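Local structure of uncharacterized protein (Mycolicibacterium smegmatis MC2 155, 6T84) at residues D31-W36 with G45-K50; R38-T43 with F65-V70; I74-K79 with T168-N173; G81-V86 with N144-T149; G108-Y113 with H133-C138. The protein is required for MmpL3-dependent transport of trehalose monomycolate to the cell wall, and for growth and cell elongation. All blocks are in the same frame, centred on the assembly; numbering follows the deposited sequence. Where two conformers were deposited one is given.

Contact 1: residues D31-W36 with G45-K50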
# COMPACT_ATOMS: atom_id res chain seq x y z
N ASP A 31 -10.72 -3.46 14.68
CA ASP A 31 -9.36 -3.20 15.13
C ASP A 31 -8.32 -3.21 14.03
O ASP A 31 -7.17 -2.86 14.27
CB ASP A 31 -8.95 -4.15 16.25
CG ASP A 31 -9.62 -3.80 17.58
OD1 ASP A 31 -9.72 -2.59 17.92
OD2 ASP A 31 -10.06 -4.74 18.27
N LEU A 32 -8.70 -3.56 12.81
CA LEU A 32 -7.72 -3.80 11.76
C LEU A 32 -6.74 -2.64 11.56
O LEU A 32 -5.51 -2.85 11.49
CB LEU A 32 -8.51 -4.06 10.47
CG LEU A 32 -7.68 -4.74 9.37
CD1 LEU A 32 -7.19 -6.06 9.80
CD2 LEU A 32 -8.52 -4.92 8.12
N LEU A 33 -7.24 -1.40 11.51
CA LEU A 33 -6.43 -0.25 11.07
C LEU A 33 -5.32 0.09 12.04
O LEU A 33 -4.39 0.82 11.66
CB LEU A 33 -7.30 1.00 10.90
CG LEU A 33 -8.39 0.88 9.82
CD1 LEU A 33 -9.15 2.17 9.68
CD2 LEU A 33 -7.73 0.54 8.49
N LYS A 34 -5.42 -0.38 13.27
CA LYS A 34 -4.44 0.06 14.25
C LYS A 34 -3.05 -0.45 13.95
O LYS A 34 -2.09 0.06 14.52
CB LYS A 34 -4.87 -0.41 15.65
CG LYS A 34 -6.12 0.29 16.17
CD LYS A 34 -6.46 -0.16 17.60
CE LYS A 34 -7.64 0.62 18.18
NZ LYS A 34 -8.92 0.35 17.46
N ARG A 35 -2.90 -1.41 13.03
CA ARG A 35 -1.56 -1.96 12.88
C ARG A 35 -0.69 -1.13 11.96
O ARG A 35 0.52 -1.37 11.92
CB ARG A 35 -1.55 -3.43 12.47
CG ARG A 35 -2.30 -3.77 11.25
CD ARG A 35 -2.19 -5.26 10.98
NE ARG A 35 -2.73 -6.05 12.09
CZ ARG A 35 -2.03 -6.95 12.77
NH1 ARG A 35 -0.77 -7.21 12.44
NH2 ARG A 35 -2.61 -7.61 13.77
N TRP A 36 -1.27 -0.16 11.26
CA TRP A 36 -0.51 0.66 10.31
C TRP A 36 -0.59 2.13 10.68
O TRP A 36 -1.63 2.61 11.15
CB TRP A 36 -1.04 0.47 8.88
CG TRP A 36 -1.01 -0.96 8.50
CD1 TRP A 36 0.10 -1.73 8.30
CD2 TRP A 36 -2.13 -1.81 8.33
NE1 TRP A 36 -0.28 -3.02 8.00
CE2 TRP A 36 -1.64 -3.09 7.98
CE3 TRP A 36 -3.51 -1.61 8.41
CZ2 TRP A 36 -2.49 -4.17 7.75
CZ3 TRP A 36 -4.36 -2.68 8.15
CH2 TRP A 36 -3.84 -3.95 7.84
N GLY A 45 -8.39 9.17 11.35
CA GLY A 45 -8.56 8.72 12.71
C GLY A 45 -10.02 8.47 12.98
O GLY A 45 -10.90 8.96 12.26
N ASP A 46 -10.27 7.70 14.04
CA ASP A 46 -11.63 7.32 14.45
C ASP A 46 -12.45 6.78 13.28
O ASP A 46 -13.59 7.20 13.04
CB ASP A 46 -12.34 8.46 15.18
CG ASP A 46 -13.55 7.97 15.97
OD1 ASP A 46 -13.36 7.32 17.02
OD2 ASP A 46 -14.69 8.23 15.52
N VAL A 47 -11.86 5.84 12.54
CA VAL A 47 -12.53 5.14 11.46
C VAL A 47 -12.26 3.65 11.63
O VAL A 47 -11.31 3.25 12.30
CB VAL A 47 -12.06 5.61 10.06
CG1 VAL A 47 -12.53 7.04 9.78
CG2 VAL A 47 -10.54 5.49 9.94
N THR A 48 -13.12 2.84 11.05
CA THR A 48 -12.88 1.41 11.02
C THR A 48 -12.82 0.95 9.58
O THR A 48 -13.38 1.58 8.68
CB THR A 48 -14.00 0.62 11.69
OG1 THR A 48 -15.20 0.85 10.95
CG2 THR A 48 -14.22 1.05 13.14
N ALA A 49 -12.20 -0.19 9.40
CA ALA A 49 -12.02 -0.79 8.08
C ALA A 49 -13.35 -1.42 7.65
O ALA A 49 -13.99 -2.14 8.44
CB ALA A 49 -10.94 -1.85 8.18
N LYS A 50 -13.77 -1.16 6.42
CA LYS A 50 -15.03 -1.71 5.92
C LYS A 50 -14.79 -2.49 4.65
O LYS A 50 -13.80 -2.28 3.94
CB LYS A 50 -16.10 -0.63 5.68
CG LYS A 50 -16.58 -0.04 7.01
CD LYS A 50 -17.82 0.76 6.86
CE LYS A 50 -18.26 1.24 8.26
NZ LYS A 50 -19.21 2.38 8.21
O HOH W 1 -10.36 -1.05 11.81
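Leu33 and Ala49 have the nearest CA atoms, 6.4 Å apart, where the 3-10 turn 32-35 passes the start of strand 49-50. The contact closes the long loop between the two strands of a small antiparallel sheet, 28-29 and 49-50. It lies near the surface of the probably cytoplasmic domain. Leu33 does most of the touching. Its CG lies beside the backbone N and anti to the carbonyl carbon (chi1 -63°), and the fork beyond it faces the other segment. Leu33 CD1 meets Val47 CG2 at 3.6 Å. The same methyl also lies against the Val47 carbonyl oxygen. Leu33 CD2 turns to Ala49 and packs on Ala49 CB at 4.0 Å. Leu32 meets that same methyl group, with Leu32 CD2 3.9 Å from Ala49 CB. Ala49 CB is therefore shared by two leucines. Phe65 of strand 60-67 packs against both leucines, and Ile67 against Val47. Lys34 NZ bridges to Asp31 OD1 within the turn, on the oxygen's anti lone pair. Polar contact between the segments runs through one water, which accepts from Leu33 N and from Ala49 N, each at 3.2 Å.

Contact 2: residues R38-T43 with F65-V70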
# COMPACT_ATOMS: atom_id res chain seq x y z
N ARG A 38 1.39 4.87 8.80
CA ARG A 38 1.90 5.85 7.84
C ARG A 38 1.03 5.87 6.57
O ARG A 38 -0.10 5.38 6.59
CB ARG A 38 3.37 5.56 7.53
CG ARG A 38 4.27 5.67 8.74
CD ARG A 38 5.72 5.81 8.29
NE ARG A 38 6.67 5.79 9.36
CZ ARG A 38 7.43 6.82 9.69
NH1 ARG A 38 7.35 7.97 9.03
NH2 ARG A 38 8.30 6.70 10.66
N GLY A 39 1.55 6.44 5.47
CA GLY A 39 0.75 6.54 4.26
C GLY A 39 -0.55 7.24 4.55
O GLY A 39 -0.60 8.24 5.28
N VAL A 40 -1.66 6.67 4.03
CA VAL A 40 -2.97 7.26 4.33
C VAL A 40 -3.41 7.10 5.76
O VAL A 40 -4.37 7.78 6.17
CB VAL A 40 -4.11 6.75 3.42
CG1 VAL A 40 -3.82 7.08 2.02
CG2 VAL A 40 -4.30 5.28 3.55
N MET A 41 -2.75 6.25 6.55
CA MET A 41 -3.19 6.04 7.92
C MET A 41 -2.87 7.22 8.83
O MET A 41 -3.53 7.38 9.86
CB MET A 41 -2.56 4.78 8.52
CG MET A 41 -2.67 3.54 7.71
SD MET A 41 -4.38 3.12 7.27
CE MET A 41 -4.06 1.76 6.15
N SER A 42 -1.91 8.07 8.47
CA SER A 42 -1.58 9.17 9.36
C SER A 42 -2.57 10.33 9.27
O SER A 42 -2.73 11.08 10.24
CB SER A 42 -0.14 9.65 9.15
OG SER A 42 0.07 10.07 7.81
N THR A 43 -3.25 10.49 8.13
CA THR A 43 -4.20 11.58 7.93
C THR A 43 -5.65 11.17 8.21
O THR A 43 -6.59 11.85 7.76
CB THR A 43 -4.06 12.19 6.53
OG1 THR A 43 -4.29 11.18 5.53
CG2 THR A 43 -2.66 12.77 6.35
N PHE A 65 -9.24 -3.33 2.16
CA PHE A 65 -10.34 -2.74 2.94
C PHE A 65 -10.53 -1.29 2.50
O PHE A 65 -9.67 -0.70 1.84
CB PHE A 65 -10.08 -2.82 4.46
CG PHE A 65 -8.76 -2.27 4.86
CD1 PHE A 65 -8.61 -0.91 5.14
CD2 PHE A 65 -7.64 -3.10 4.89
CE1 PHE A 65 -7.33 -0.37 5.45
CE2 PHE A 65 -6.38 -2.58 5.25
CZ PHE A 65 -6.23 -1.22 5.53
N ASP A 66 -11.69 -0.74 2.85
CA ASP A 66 -12.00 0.66 2.58
C ASP A 66 -11.90 1.45 3.87
O ASP A 66 -12.30 0.98 4.94
CB ASP A 66 -13.42 0.82 2.02
CG ASP A 66 -13.63 0.05 0.74
OD1 ASP A 66 -12.65 -0.19 -0.00
OD2 ASP A 66 -14.80 -0.27 0.44
N ILE A 67 -11.37 2.66 3.76
CA ILE A 67 -11.45 3.67 4.81
C ILE A 67 -12.40 4.72 4.27
O ILE A 67 -12.05 5.46 3.36
CB ILE A 67 -10.07 4.29 5.10
CG1 ILE A 67 -9.04 3.15 5.35
CG2 ILE A 67 -10.16 5.30 6.24
CD1 ILE A 67 -7.62 3.66 5.63
N GLU A 68 -13.61 4.79 4.82
CA GLU A 68 -14.70 5.54 4.16
C GLU A 68 -14.28 6.91 3.63
O GLU A 68 -13.69 7.72 4.35
CB GLU A 68 -15.86 5.73 5.12
CG GLU A 68 -16.74 4.52 5.26
CD GLU A 68 -17.69 4.66 6.43
OE1 GLU A 68 -18.76 5.27 6.25
OE2 GLU A 68 -17.35 4.18 7.53
N GLU A 69 -14.61 7.15 2.36
CA GLU A 69 -14.34 8.41 1.67
C GLU A 69 -12.87 8.82 1.74
O GLU A 69 -12.54 10.01 1.68
CB GLU A 69 -15.26 9.52 2.17
CG GLU A 69 -16.74 9.16 2.10
CD GLU A 69 -17.63 10.24 2.69
OE1 GLU A 69 -17.09 11.20 3.29
OE2 GLU A 69 -18.87 10.13 2.55
N VAL A 70 -11.96 7.86 1.87
CA VAL A 70 -10.54 8.20 1.88
C VAL A 70 -9.82 7.36 0.83
O VAL A 70 -9.19 7.89 -0.11
CB VAL A 70 -9.88 7.97 3.26
CG1 VAL A 70 -8.37 8.13 3.14
CG2 VAL A 70 -10.44 8.93 4.30
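Met41 and Phe65 reach toward each other tip to tip. The methyl CE of Met41 lies at the edge of the Phe65 ring, in its plane, 3.7 Å from Phe65 CZ. It meets the rim, with Phe65 CE1 the next ring atom, 4.0 Å from Met41 CE. Met41 CG lies beside the backbone N (chi1 -51°), and the chain bends at chi2 (-55°). The CA-CB bond does not aim at the other segment, yet the sulfur and methyl end comes close to it. Ile67 crosses Met41 obliquely. Ile67 CD1 sits 3.7 Å from Met41 SD and 4.1 Å from Met41 CE. The end of Met41 thus rests against an aromatic rim and an aliphatic tip, both carried by strand 60-67. Val40 adds a looser contact. Val40 CG2 is 4.2 Å from Ile67 CD1, and Val40 CB is 4.5 Å from Val70 CG1, at the more exposed margin. The contact is apolar throughout. It seats the short 3-10 turn around Val40 and Met41 on the end of a strand in the large antiparallel sheet. Val73 of the adjoining strand 71-77 touches Val40, Met41, Phe65 and Ile67. Val40 also touches Ile141 and Trp143 of strand 141-144. The ring of Trp36 meets that of Phe65 with planes about 10° apart, and it packs on Met41 as well.

Contact 3: residues I74-K79 with T168-N173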
# COMPACT_ATOMS: atom_id res chain seq x y z
N ILE A 74 -4.64 -1.90 0.15
CA ILE A 74 -4.20 -3.29 0.10
C ILE A 74 -2.90 -3.36 0.88
O ILE A 74 -1.96 -2.60 0.58
CB ILE A 74 -3.98 -3.72 -1.36
CG1 ILE A 74 -5.28 -3.60 -2.16
CG2 ILE A 74 -3.40 -5.15 -1.43
CD1 ILE A 74 -5.05 -3.85 -3.71
N ALA A 75 -2.86 -4.21 1.92
CA ALA A 75 -1.67 -4.38 2.76
C ALA A 75 -1.16 -5.80 2.60
O ALA A 75 -1.91 -6.75 2.83
CB ALA A 75 -1.99 -4.16 4.24
N LEU A 76 0.12 -5.95 2.24
CA LEU A 76 0.74 -7.25 2.01
C LEU A 76 1.85 -7.51 3.03
O LEU A 76 2.71 -6.65 3.24
CB LEU A 76 1.32 -7.32 0.61
CG LEU A 76 2.11 -8.60 0.22
CD1 LEU A 76 1.19 -9.82 0.21
CD2 LEU A 76 2.80 -8.44 -1.20
N HIS A 77 1.81 -8.66 3.68
CA HIS A 77 2.82 -8.94 4.69
C HIS A 77 4.20 -9.19 4.10
O HIS A 77 4.34 -9.90 3.10
CB HIS A 77 2.40 -10.16 5.52
CG HIS A 77 3.27 -10.39 6.70
ND1 HIS A 77 4.22 -11.41 6.76
CD2 HIS A 77 3.32 -9.76 7.90
CE1 HIS A 77 4.82 -11.37 7.93
NE2 HIS A 77 4.30 -10.38 8.65
N ARG A 78 5.23 -8.61 4.73
CA ARG A 78 6.62 -8.78 4.28
C ARG A 78 7.27 -9.95 5.01
O ARG A 78 7.09 -10.15 6.23
CB ARG A 78 7.46 -7.57 4.65
CG ARG A 78 7.09 -6.25 4.00
CD ARG A 78 7.93 -5.12 4.64
NE ARG A 78 9.36 -5.33 4.40
CZ ARG A 78 9.96 -4.91 3.30
NH1 ARG A 78 9.24 -4.25 2.39
NH2 ARG A 78 11.25 -5.14 3.11
N LYS A 79 8.12 -10.67 4.27
CA LYS A 79 8.77 -11.83 4.87
C LYS A 79 9.82 -11.42 5.90
O LYS A 79 9.95 -12.06 6.95
CB LYS A 79 9.37 -12.70 3.77
CG LYS A 79 9.96 -14.01 4.27
CD LYS A 79 10.51 -14.84 3.13
CE LYS A 79 11.01 -16.18 3.64
NZ LYS A 79 9.95 -16.86 4.44
N THR A 168 0.24 -4.67 -8.20
CA THR A 168 1.10 -3.53 -7.90
C THR A 168 1.77 -3.68 -6.53
O THR A 168 2.97 -3.42 -6.39
CB THR A 168 0.26 -2.26 -7.99
OG1 THR A 168 -0.25 -2.16 -9.35
CG2 THR A 168 1.14 -0.98 -7.73
N VAL A 169 1.00 -4.06 -5.50
CA VAL A 169 1.59 -4.17 -4.17
C VAL A 169 2.65 -5.26 -4.14
O VAL A 169 3.67 -5.12 -3.47
CB VAL A 169 0.54 -4.31 -3.04
CG1 VAL A 169 -0.05 -5.71 -3.02
CG2 VAL A 169 1.21 -3.99 -1.70
N ARG A 170 2.40 -6.36 -4.87
CA ARG A 170 3.40 -7.44 -4.96
C ARG A 170 4.67 -6.94 -5.64
O ARG A 170 5.77 -7.23 -5.17
CB ARG A 170 2.81 -8.64 -5.71
CG ARG A 170 1.54 -9.27 -5.05
CD ARG A 170 0.89 -10.33 -5.98
NE ARG A 170 1.79 -11.48 -6.10
CZ ARG A 170 1.47 -12.58 -6.78
NH1 ARG A 170 0.30 -12.64 -7.42
NH2 ARG A 170 2.31 -13.61 -6.81
N GLN A 171 4.53 -6.19 -6.72
CA GLN A 171 5.71 -5.68 -7.41
C GLN A 171 6.47 -4.69 -6.55
O GLN A 171 7.71 -4.71 -6.53
CB GLN A 171 5.23 -5.02 -8.72
CG GLN A 171 4.78 -6.03 -9.78
CD GLN A 171 3.93 -5.40 -10.91
OE1 GLN A 171 3.34 -4.33 -10.72
NE2 GLN A 171 3.80 -6.09 -12.04
N PHE A 172 5.77 -3.77 -5.89
CA PHE A 172 6.44 -2.82 -5.02
C PHE A 172 7.13 -3.53 -3.86
O PHE A 172 8.28 -3.21 -3.51
CB PHE A 172 5.44 -1.76 -4.55
CG PHE A 172 6.05 -0.60 -3.81
CD1 PHE A 172 7.07 0.16 -4.38
CD2 PHE A 172 5.57 -0.22 -2.57
CE1 PHE A 172 7.60 1.26 -3.71
CE2 PHE A 172 6.09 0.85 -1.86
CZ PHE A 172 7.10 1.61 -2.43
N ASN A 173 6.47 -4.50 -3.26
CA ASN A 173 7.08 -5.27 -2.19
C ASN A 173 8.36 -5.95 -2.66
O ASN A 173 9.38 -5.95 -1.95
CB ASN A 173 6.04 -6.29 -1.71
CG ASN A 173 6.55 -7.07 -0.54
OD1 ASN A 173 6.82 -6.51 0.52
ND2 ASN A 173 6.70 -8.37 -0.73
O HOH W 2 7.99 -10.56 1.27
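Ile74, Leu76 and Val169 supply the apolar part of this contact. Ile74 CG2 meets Val169 CG1 at 3.8 Å. The other branch of Val169, CG2, lies 4.1 Å from Leu76 CB. Leu76 extends farther toward the helix, with CG anti to the backbone N (chi1 176°). Leu76 CD2 packs on the backbone of Arg170, 3.9 Å from Arg170 CA, and on Asn173 CB. The Leu76 and Asn173 side chains cross at about a right angle. This is helix-on-sheet packing: helix 159-175 lies on one face of the large antiparallel sheet, against strand 71-77. The axes of strand 74-77 and helix segment 168-173 approach to 8.9 Å at 43°. Ala75 and His77 point away from the helix, and Trp36 touches Ala75 there. The polar groups gather just beyond the strand. Asn173 OD1 packs 3.5 Å from the aliphatic Arg78 CG, with the amide and guanidinium planes 79° apart, but its hydrogen-bond partner is Thr149 OG1. Arg78 turns its NH2 to the carbonyl of Leu176 and its NE to that of Val80. One water joins the segments, accepting from Lys79 N at 3.0 Å and from Asn173 ND2 at 3.2 Å.

Contact 4: residues G81-V86 with N144-T149. With SO4 (sulfate ion), chain C.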
# COMPACT_ATOMS: atom_id res chain seq x y z
N GLY A 81 11.33 -8.03 8.08
CA GLY A 81 11.06 -6.65 8.46
C GLY A 81 12.20 -5.69 8.16
O GLY A 81 13.37 -6.07 7.97
N THR A 82 11.85 -4.40 8.09
CA THR A 82 12.84 -3.35 7.95
C THR A 82 12.45 -2.15 8.79
O THR A 82 11.26 -1.91 9.00
CB THR A 82 12.98 -2.91 6.48
OG1 THR A 82 13.99 -1.91 6.39
CG2 THR A 82 11.68 -2.25 5.88
N ASN A 83 13.43 -1.37 9.24
CA ASN A 83 13.11 -0.09 9.87
C ASN A 83 13.10 1.07 8.89
O ASN A 83 12.79 2.19 9.30
CB ASN A 83 14.11 0.27 10.98
CG ASN A 83 13.88 -0.50 12.25
OD1 ASN A 83 12.76 -0.94 12.55
ND2 ASN A 83 14.94 -0.64 13.03
N VAL A 84 13.44 0.86 7.64
CA VAL A 84 13.36 1.94 6.65
C VAL A 84 11.94 2.03 6.10
O VAL A 84 11.29 1.00 5.88
CB VAL A 84 14.37 1.68 5.51
CG1 VAL A 84 14.32 2.76 4.39
CG2 VAL A 84 15.80 1.60 6.07
N VAL A 85 11.45 3.25 5.88
CA VAL A 85 10.16 3.50 5.21
C VAL A 85 10.44 4.15 3.87
O VAL A 85 11.17 5.14 3.82
CB VAL A 85 9.24 4.40 6.05
CG1 VAL A 85 7.97 4.83 5.25
CG2 VAL A 85 8.84 3.67 7.30
N VAL A 86 9.90 3.59 2.82
CA VAL A 86 9.85 4.24 1.50
C VAL A 86 8.39 4.53 1.20
O VAL A 86 7.52 3.66 1.39
CB VAL A 86 10.48 3.34 0.42
CG1 VAL A 86 10.37 4.01 -1.01
CG2 VAL A 86 11.97 3.05 0.75
N ASN A 144 5.89 1.29 2.62
CA ASN A 144 6.03 0.18 3.54
C ASN A 144 6.17 0.65 4.97
O ASN A 144 6.54 1.80 5.26
CB ASN A 144 7.20 -0.71 3.20
CG ASN A 144 8.52 -0.03 3.56
OD1 ASN A 144 8.97 0.94 2.89
ND2 ASN A 144 9.16 -0.52 4.64
N GLU A 145 5.83 -0.28 5.87
CA GLU A 145 6.12 -0.16 7.29
C GLU A 145 6.97 -1.37 7.65
O GLU A 145 7.50 -2.05 6.77
CB GLU A 145 4.82 -0.00 8.10
CG GLU A 145 4.08 1.25 7.62
CD GLU A 145 2.86 1.66 8.38
OE1 GLU A 145 2.77 1.34 9.58
OE2 GLU A 145 2.01 2.37 7.80
N GLN A 146 7.13 -1.66 8.95
CA GLN A 146 8.13 -2.65 9.29
C GLN A 146 7.87 -4.01 8.63
O GLN A 146 8.78 -4.62 8.07
CB GLN A 146 8.22 -2.80 10.80
CG GLN A 146 9.35 -3.77 11.19
CD GLN A 146 9.62 -3.80 12.66
OE1 GLN A 146 9.56 -2.78 13.33
NE2 GLN A 146 9.93 -4.99 13.17
N ASN A 147 6.63 -4.50 8.72
CA ASN A 147 6.29 -5.83 8.26
C ASN A 147 5.24 -5.87 7.17
O ASN A 147 4.67 -6.95 6.90
CB ASN A 147 5.80 -6.61 9.48
CG ASN A 147 6.89 -6.81 10.49
OD1 ASN A 147 7.88 -7.43 10.16
ND2 ASN A 147 6.70 -6.30 11.72
N TRP A 148 4.98 -4.72 6.52
CA TRP A 148 3.89 -4.64 5.55
C TRP A 148 4.28 -3.69 4.42
O TRP A 148 5.00 -2.72 4.65
CB TRP A 148 2.67 -4.04 6.23
CG TRP A 148 2.13 -4.95 7.28
CD1 TRP A 148 2.50 -4.96 8.59
CD2 TRP A 148 1.22 -6.02 7.09
NE1 TRP A 148 1.86 -5.97 9.24
CE2 TRP A 148 1.05 -6.64 8.36
CE3 TRP A 148 0.54 -6.53 5.99
CZ2 TRP A 148 0.21 -7.75 8.55
CZ3 TRP A 148 -0.33 -7.60 6.16
CH2 TRP A 148 -0.48 -8.21 7.45
N THR A 149 3.79 -3.96 3.23
CA THR A 149 3.90 -3.04 2.09
C THR A 149 2.45 -2.81 1.68
O THR A 149 1.66 -3.76 1.58
CB THR A 149 4.67 -3.71 0.93
OG1 THR A 149 6.01 -4.04 1.37
CG2 THR A 149 4.77 -2.81 -0.32
S SO4 C . 3.14 -5.99 12.89
O1 SO4 C . 4.28 -5.19 12.41
O2 SO4 C . 3.56 -6.77 14.06
O3 SO4 C . 2.03 -5.12 13.27
O4 SO4 C . 2.68 -6.96 11.96
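Asn144 reaches across to the backbone of Val84 and Val86 with its whole amide. From CB the side chain turns to a CG lying between the backbone N and the carbonyl carbon (chi1 74°). At the tip, Asn144 OD1 accepts from Val86 N at 2.8 Å in a nearly straight bond (171°). Asn144 ND2 donates to Val84 O at 2.9 Å, close to the amide plane. Asn144 ND2 gives a second bond to Glu145 O at 3.1 Å, from above that carbonyl's plane. Thr82 CG2 also touches Asn144 ND2, at 3.3 Å. Asn144 N bonds to Val86 O, joining strands 141-144 and 86-90 of the antiparallel sheet. Earlier in the loop, Thr82 N donates to Gln146 O at 3.1 Å. Thr82 OG1 accepts from Val84 N in an ST turn and also bonds with Pro180 O. Beyond the 144-149 turn, Asn147 ND2 and Trp148 NE1 hold a sulfate ion, probably from the crystallisation liquor. Asn144 O is buried without a polar partner, and the methyls of Val85 pack against it. The donor and acceptor ends of the Asn144 amide are both engaged. These bonds fix which way the amide is flipped and fasten the loop where it enters strand 86-90.

Contact 5: residues G108-Y113 with H133-C138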
# COMPACT_ATOMS: atom_id res chain seq x y z
N GLY A 108 9.14 10.31 -12.75
CA GLY A 108 7.95 10.31 -13.57
C GLY A 108 6.79 11.00 -12.90
O GLY A 108 6.88 12.15 -12.46
N PRO A 109 5.66 10.30 -12.81
CA PRO A 109 4.46 10.88 -12.24
C PRO A 109 4.50 10.90 -10.73
O PRO A 109 3.51 11.32 -10.11
CB PRO A 109 3.37 9.91 -12.73
CG PRO A 109 4.06 8.58 -12.76
CD PRO A 109 5.44 8.91 -13.29
N ARG A 110 5.59 10.38 -10.11
CA ARG A 110 5.64 10.14 -8.66
C ARG A 110 6.82 10.86 -8.00
O ARG A 110 7.78 11.31 -8.65
CB ARG A 110 5.73 8.61 -8.39
CG ARG A 110 4.40 7.89 -8.65
CD ARG A 110 4.53 6.42 -8.87
NE ARG A 110 3.21 5.83 -8.77
CZ ARG A 110 2.48 5.36 -9.75
NH1 ARG A 110 2.96 5.32 -11.00
NH2 ARG A 110 1.29 4.90 -9.47
N MET A 111 6.75 10.91 -6.66
CA MET A 111 7.83 11.36 -5.80
C MET A 111 8.13 10.26 -4.81
O MET A 111 7.23 9.55 -4.37
CB MET A 111 7.40 12.63 -5.04
CG MET A 111 7.01 13.79 -5.94
SD MET A 111 8.54 14.57 -6.46
CE MET A 111 7.92 15.84 -7.61
N VAL A 112 9.41 10.10 -4.48
CA VAL A 112 9.89 9.12 -3.51
C VAL A 112 10.32 9.85 -2.25
O VAL A 112 11.13 10.78 -2.33
CB VAL A 112 11.08 8.32 -4.07
CG1 VAL A 112 11.47 7.23 -3.07
CG2 VAL A 112 10.74 7.74 -5.45
N TYR A 113 9.82 9.39 -1.10
CA TYR A 113 10.19 9.91 0.21
C TYR A 113 10.74 8.74 1.02
O TYR A 113 10.30 7.59 0.86
CB TYR A 113 8.96 10.52 0.94
CG TYR A 113 8.30 11.60 0.14
CD1 TYR A 113 7.33 11.28 -0.82
CD2 TYR A 113 8.62 12.92 0.32
CE1 TYR A 113 6.66 12.26 -1.54
CE2 TYR A 113 7.97 13.92 -0.47
CZ TYR A 113 7.02 13.56 -1.38
OH TYR A 113 6.41 14.50 -2.19
N HIS A 133 7.08 4.60 -13.40
CA HIS A 133 6.42 5.03 -14.65
C HIS A 133 5.30 4.09 -15.10
O HIS A 133 4.36 4.55 -15.77
CB HIS A 133 7.49 5.10 -15.77
CG HIS A 133 8.33 6.32 -15.69
ND1 HIS A 133 9.58 6.39 -15.12
CD2 HIS A 133 8.09 7.53 -16.22
CE1 HIS A 133 10.06 7.61 -15.29
NE2 HIS A 133 9.18 8.31 -15.97
N THR A 134 5.38 2.78 -14.82
CA THR A 134 4.40 1.83 -15.36
C THR A 134 3.23 1.55 -14.43
O THR A 134 2.15 1.20 -14.91
CB THR A 134 5.03 0.49 -15.75
OG1 THR A 134 5.67 -0.08 -14.62
CG2 THR A 134 6.12 0.65 -16.82
N ALA A 135 3.40 1.70 -13.13
CA ALA A 135 2.30 1.40 -12.21
C ALA A 135 1.12 2.31 -12.51
O ALA A 135 1.31 3.50 -12.77
CB ALA A 135 2.80 1.59 -10.76
N PRO A 136 -0.10 1.80 -12.43
CA PRO A 136 -1.28 2.63 -12.75
C PRO A 136 -1.41 3.85 -11.84
O PRO A 136 -1.04 3.82 -10.67
CB PRO A 136 -2.47 1.67 -12.56
CG PRO A 136 -1.95 0.62 -11.61
CD PRO A 136 -0.45 0.45 -11.96
N ASP A 137 -1.99 4.92 -12.39
CA ASP A 137 -2.20 6.10 -11.57
C ASP A 137 -3.16 5.83 -10.42
O ASP A 137 -3.15 6.59 -9.46
CB ASP A 137 -2.69 7.30 -12.40
CG ASP A 137 -1.72 7.68 -13.53
OD1 ASP A 137 -0.48 7.77 -13.32
OD2 ASP A 137 -2.23 7.90 -14.64
N CYS A 138 -3.96 4.77 -10.47
CA CYS A 138 -4.85 4.49 -9.35
C CYS A 138 -4.05 4.12 -8.09
O CYS A 138 -4.58 4.24 -6.97
CB CYS A 138 -5.89 3.41 -9.73
SG CYS A 138 -5.29 1.69 -9.94
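Arg110, His133 and Pro109 hold most of the buried surface where the start of strand 110-114 meets the C-terminal end of helix 126-134. The key feature is an arginine bound to backbone carbonyls at and beyond a helix end. Arg110 runs extended from CG to NE and brings its guanidinium to the residues after the helix. Arg110 NH1 donates to Ala135 O at 3.0 Å, and Arg110 NH2 to Pro136 O at 2.8 Å. Both oxygens lie near the guanidinium plane. Each donor, however, stands well above the plane of the carbonyl it meets, by 41° at Ala135 and 48° at Pro136. Ala135 CB lies over one guanidinium face, 3.7 Å from Arg110 NH1. Ala132 O and Ala139 O take further bonds from NH1 and NH2, so the guanidinium bonds to four carbonyls. Their negative ends, and the helix C-terminus, would be expected to stabilise the positive charge. Asp137 OD1 is nearby but not in contact with NH1. Pro136 in turn packs on Glu164 and Thr168 of helix 159-175. At the outer side, Pro109 CD lies 4.2 Å from His133 CD2. His133 ND1 bonds to Val129 O within its own helix. The other ring nitrogen, His133 NE2, lies 3.4 Å from Gly108 CA.

Contacts 2 and 3 are buried, contact 1 lies at the surface, and contacts 4 and 5 are partly buried. Contacts 2 to 5 all reach the large antiparallel sheet. Contacts 2 and 3 use the adjoining strands 60-67 and 71-77. Contacts 3 and 4 are tied by the pairing of Leu76 with Thr149 and by the Asn173 to Thr149 bond. Contacts 1 and 2 share one long loop, and Lys50 and Glu68 form a salt bridge between them. Chemistry does not simply follow burial: surface contact 1 and buried contact 2 are both mainly apolar. Contact 3 mixes apolar packing with polar groups. Contact 5 rests on side-chain bonds to backbone; contact 4 adds backbone pairing. Contacts 1 and 5 lie on opposite sides of the chain's centre.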